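Local coordinates for phosphonomutase (Burkholderia cenocepacia J2315, PDB 4MG4), which belongs to the phosphoenolpyruvate phosphomutase family and folds as a TIM barrel, its eight parallel strands closed into a barrel with helices around it, at residues M110-G115 with D149-D154. Residues are numbered along the deposited sequence; the frame is centred on the assembly and turned at random. Where two conformers were deposited one is given.
Sequences MSIRAG and DRAGVD
Ile112 meets Val153 and Ala151 in a small apolar contact that contains no hydrogen bond between the two segments. The ethyl branch of Ile112 makes the closest approach: its CD1 lies 3.7 Å from CG2 of Val153, and the extended chain (chi2 166°) is what carries that methyl across. The other branch, CG2 of Ile112, sits 4.1 Å from each of the two Val153 methyls, CG1 and CG2, and 4.2 Å from CB of Ala151, so the isoleucine touches with both arms. Around the TIM barrel, helices 101-113 and 134-150 lead into the neighbouring strands 118-122 and 156-160, and the contact joins the C-terminal ends of these two helices at the protein surface. Each helix finishes in a Schellman motif, with Gly115 and Gly152 taking the positive phi; past Gly152 the chain continues so that the side chain of Val153 is directed toward Ile112. Beyond Val153, Asp154 forms a salt bridge with Arg19, while the Asn12 amide hydrogen-bonds to the backbone, OD1 accepting from Asp154 N and ND2 donating to Gly152 O, tying segment 149-154 to helix 11-20.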
ATOM      1  N   MET A 110     -20.330  -3.418  11.833  0.50 12.98           N
ATOM      2  CA  MET A 110     -19.118  -4.125  11.423  0.50 13.07           C
ATOM      3  C   MET A 110     -17.844  -3.281  11.599  0.50 13.15           C
ATOM      4  O   MET A 110     -16.798  -3.811  11.968  0.50 12.83           O
ATOM      5  CB  MET A 110     -19.262  -4.636  10.010  0.50 13.50           C
ATOM      6  CG  MET A 110     -20.439  -5.564   9.970  0.50 14.25           C
ATOM      7  SD  MET A 110     -19.972  -7.219  10.493  0.50 14.76           S
ATOM      8  CE  MET A 110     -19.574  -7.546  12.161  0.50 14.99           C
ATOM      9  N   SER A 111     -17.932  -1.967  11.363  1.00 12.89           N
ATOM     10  CA  SER A 111     -16.778  -1.095  11.544  1.00 12.61           C
ATOM     11  C   SER A 111     -16.344  -1.090  12.989  1.00 12.43           C
ATOM     12  O   SER A 111     -15.160  -1.026  13.278  1.00 13.13           O
ATOM     13  CB  SER A 111     -17.043   0.325  11.025  1.00 12.89           C
ATOM     14  OG  SER A 111     -17.855   1.068  11.952  1.00 14.27           O
ATOM     15  N   ILE A 112     -17.300  -1.163  13.909  1.00 12.78           N
ATOM     16  CA  ILE A 112     -17.044  -1.160  15.343  1.00 13.33           C
ATOM     17  C   ILE A 112     -16.369  -2.476  15.746  1.00 13.57           C
ATOM     18  O   ILE A 112     -15.369  -2.484  16.494  1.00 14.02           O
ATOM     19  CB  ILE A 112     -18.362  -0.920  16.120  1.00 13.99           C
ATOM     20  CG1 ILE A 112     -18.791   0.563  15.932  1.00 14.35           C
ATOM     21  CG2 ILE A 112     -18.161  -1.208  17.571  1.00 14.14           C
ATOM     22  CD1 ILE A 112     -20.196   0.885  16.331  1.00 14.49           C
ATOM     23  N   ARG A 113     -16.912  -3.577  15.213  1.00 15.35           N
ATOM     24  CA  ARG A 113     -16.319  -4.915  15.414  1.00 15.81           C
ATOM     25  C   ARG A 113     -14.869  -4.977  14.900  1.00 15.34           C
ATOM     26  O   ARG A 113     -14.010  -5.630  15.543  1.00 16.57           O
ATOM     27  CB  ARG A 113     -17.188  -6.000  14.775  1.00 16.37           C
ATOM     28  CG  ARG A 113     -18.498  -6.070  15.493  1.00 18.13           C
ATOM     29  CD  ARG A 113     -19.513  -6.848  14.692  1.00 19.29           C
ATOM     30  NE  ARG A 113     -20.824  -6.790  15.302  1.00 19.06           N
ATOM     31  CZ  ARG A 113     -21.978  -6.650  14.679  1.00 19.64           C
ATOM     32  NH1 ARG A 113     -22.102  -6.624  13.357  1.00 20.63           N
ATOM     33  NH2 ARG A 113     -23.075  -6.569  15.439  1.00 22.61           N
ATOM     34  N   ALA A 114     -14.586  -4.259  13.810  1.00 14.19           N
ATOM     35  CA  ALA A 114     -13.247  -4.131  13.218  1.00 14.06           C
ATOM     36  C   ALA A 114     -12.301  -3.202  14.009  1.00 13.83           C
ATOM     37  O   ALA A 114     -11.104  -3.236  13.797  1.00 15.26           O
ATOM     38  CB  ALA A 114     -13.378  -3.668  11.765  1.00 14.48           C
ATOM     39  N   GLY A 115     -12.841  -2.433  14.949  1.00 13.44           N
ATOM     40  CA  GLY A 115     -12.107  -1.634  15.900  1.00 13.44           C
ATOM     41  C   GLY A 115     -12.026  -0.153  15.588  1.00 13.08           C
ATOM     42  O   GLY A 115     -11.254   0.579  16.260  1.00 13.94           O
ATOM     43  N   ASP A 149     -24.925   3.025  19.355  1.00 17.63           N
ATOM     44  CA  ASP A 149     -25.490   3.136  20.706  1.00 20.18           C
ATOM     45  C   ASP A 149     -25.755   1.749  21.262  1.00 21.92           C
ATOM     46  O   ASP A 149     -25.413   1.468  22.412  1.00 21.56           O
ATOM     47  CB  ASP A 149     -26.760   3.970  20.683  1.00 20.47           C
ATOM     48  CG  ASP A 149     -26.506   5.451  20.494  1.00 21.24           C
ATOM     49  OD1 ASP A 149     -25.343   5.932  20.436  1.00 19.05           O
ATOM     50  OD2 ASP A 149     -27.498   6.186  20.388  1.00 21.77           O
ATOM     51  N   ARG A 150     -26.265   0.854  20.419  1.00 24.03           N
ATOM     52  CA  ARG A 150     -26.468  -0.562  20.843  1.00 26.38           C
ATOM     53  C   ARG A 150     -25.174  -1.295  21.201  1.00 25.52           C
ATOM     54  O   ARG A 150     -25.150  -2.121  22.135  1.00 24.26           O
ATOM     55  CB  ARG A 150     -27.154  -1.334  19.749  1.00 30.53           C
ATOM     56  CG  ARG A 150     -28.613  -0.998  19.609  1.00 36.32           C
ATOM     57  CD  ARG A 150     -29.283  -2.055  18.728  1.00 42.13           C
ATOM     58  NE  ARG A 150     -28.737  -2.064  17.361  1.00 45.40           N
ATOM     59  CZ  ARG A 150     -29.345  -1.538  16.295  1.00 40.99           C
ATOM     60  NH1 ARG A 150     -30.540  -0.991  16.414  1.00 44.59           N
ATOM     61  NH2 ARG A 150     -28.780  -1.614  15.106  1.00 34.65           N
ATOM     62  N   ALA A 151     -24.084  -0.985  20.489  1.00 21.45           N
ATOM     63  CA  ALA A 151     -22.763  -1.499  20.802  1.00 21.19           C
ATOM     64  C   ALA A 151     -22.162  -0.942  22.121  1.00 20.83           C
ATOM     65  O   ALA A 151     -21.160  -1.464  22.610  1.00 20.73           O
ATOM     66  CB  ALA A 151     -21.813  -1.238  19.634  1.00 20.60           C
ATOM     67  N   GLY A 152     -22.738   0.118  22.652  1.00 21.01           N
ATOM     68  CA  GLY A 152     -22.277   0.724  23.895  1.00 22.60           C
ATOM     69  C   GLY A 152     -20.944   1.400  23.714  1.00 23.17           C
ATOM     70  O   GLY A 152     -20.156   1.485  24.651  1.00 24.81           O
ATOM     71  N   VAL A 153     -20.664   1.876  22.500  1.00 20.26           N
ATOM     72  CA  VAL A 153     -19.370   2.472  22.256  1.00 19.80           C
ATOM     73  C   VAL A 153     -19.459   3.991  22.028  1.00 19.65           C
ATOM     74  O   VAL A 153     -20.480   4.487  21.546  1.00 19.75           O
ATOM     75  CB  VAL A 153     -18.656   1.841  21.046  1.00 20.09           C
ATOM     76  CG1 VAL A 153     -18.233   0.399  21.333  1.00 20.67           C
ATOM     77  CG2 VAL A 153     -19.481   1.919  19.790  1.00 20.41           C
ATOM     78  N   ASP A 154     -18.362   4.670  22.340  1.00 17.40           N
ATOM     79  CA  ASP A 154     -18.174   6.132  22.081  1.00 16.92           C
ATOM     80  C   ASP A 154     -17.633   6.223  20.646  1.00 15.08           C
ATOM     81  O   ASP A 154     -16.473   5.885  20.368  1.00 16.00           O
ATOM     82  CB  ASP A 154     -17.187   6.680  23.085  1.00 17.40           C
ATOM     83  CG  ASP A 154     -17.121   8.180  23.126  1.00 20.22           C
ATOM     84  OD1 ASP A 154     -17.582   8.826  22.187  1.00 18.20           O
ATOM     85  OD2 ASP A 154     -16.571   8.700  24.144  1.00 19.43           O
TER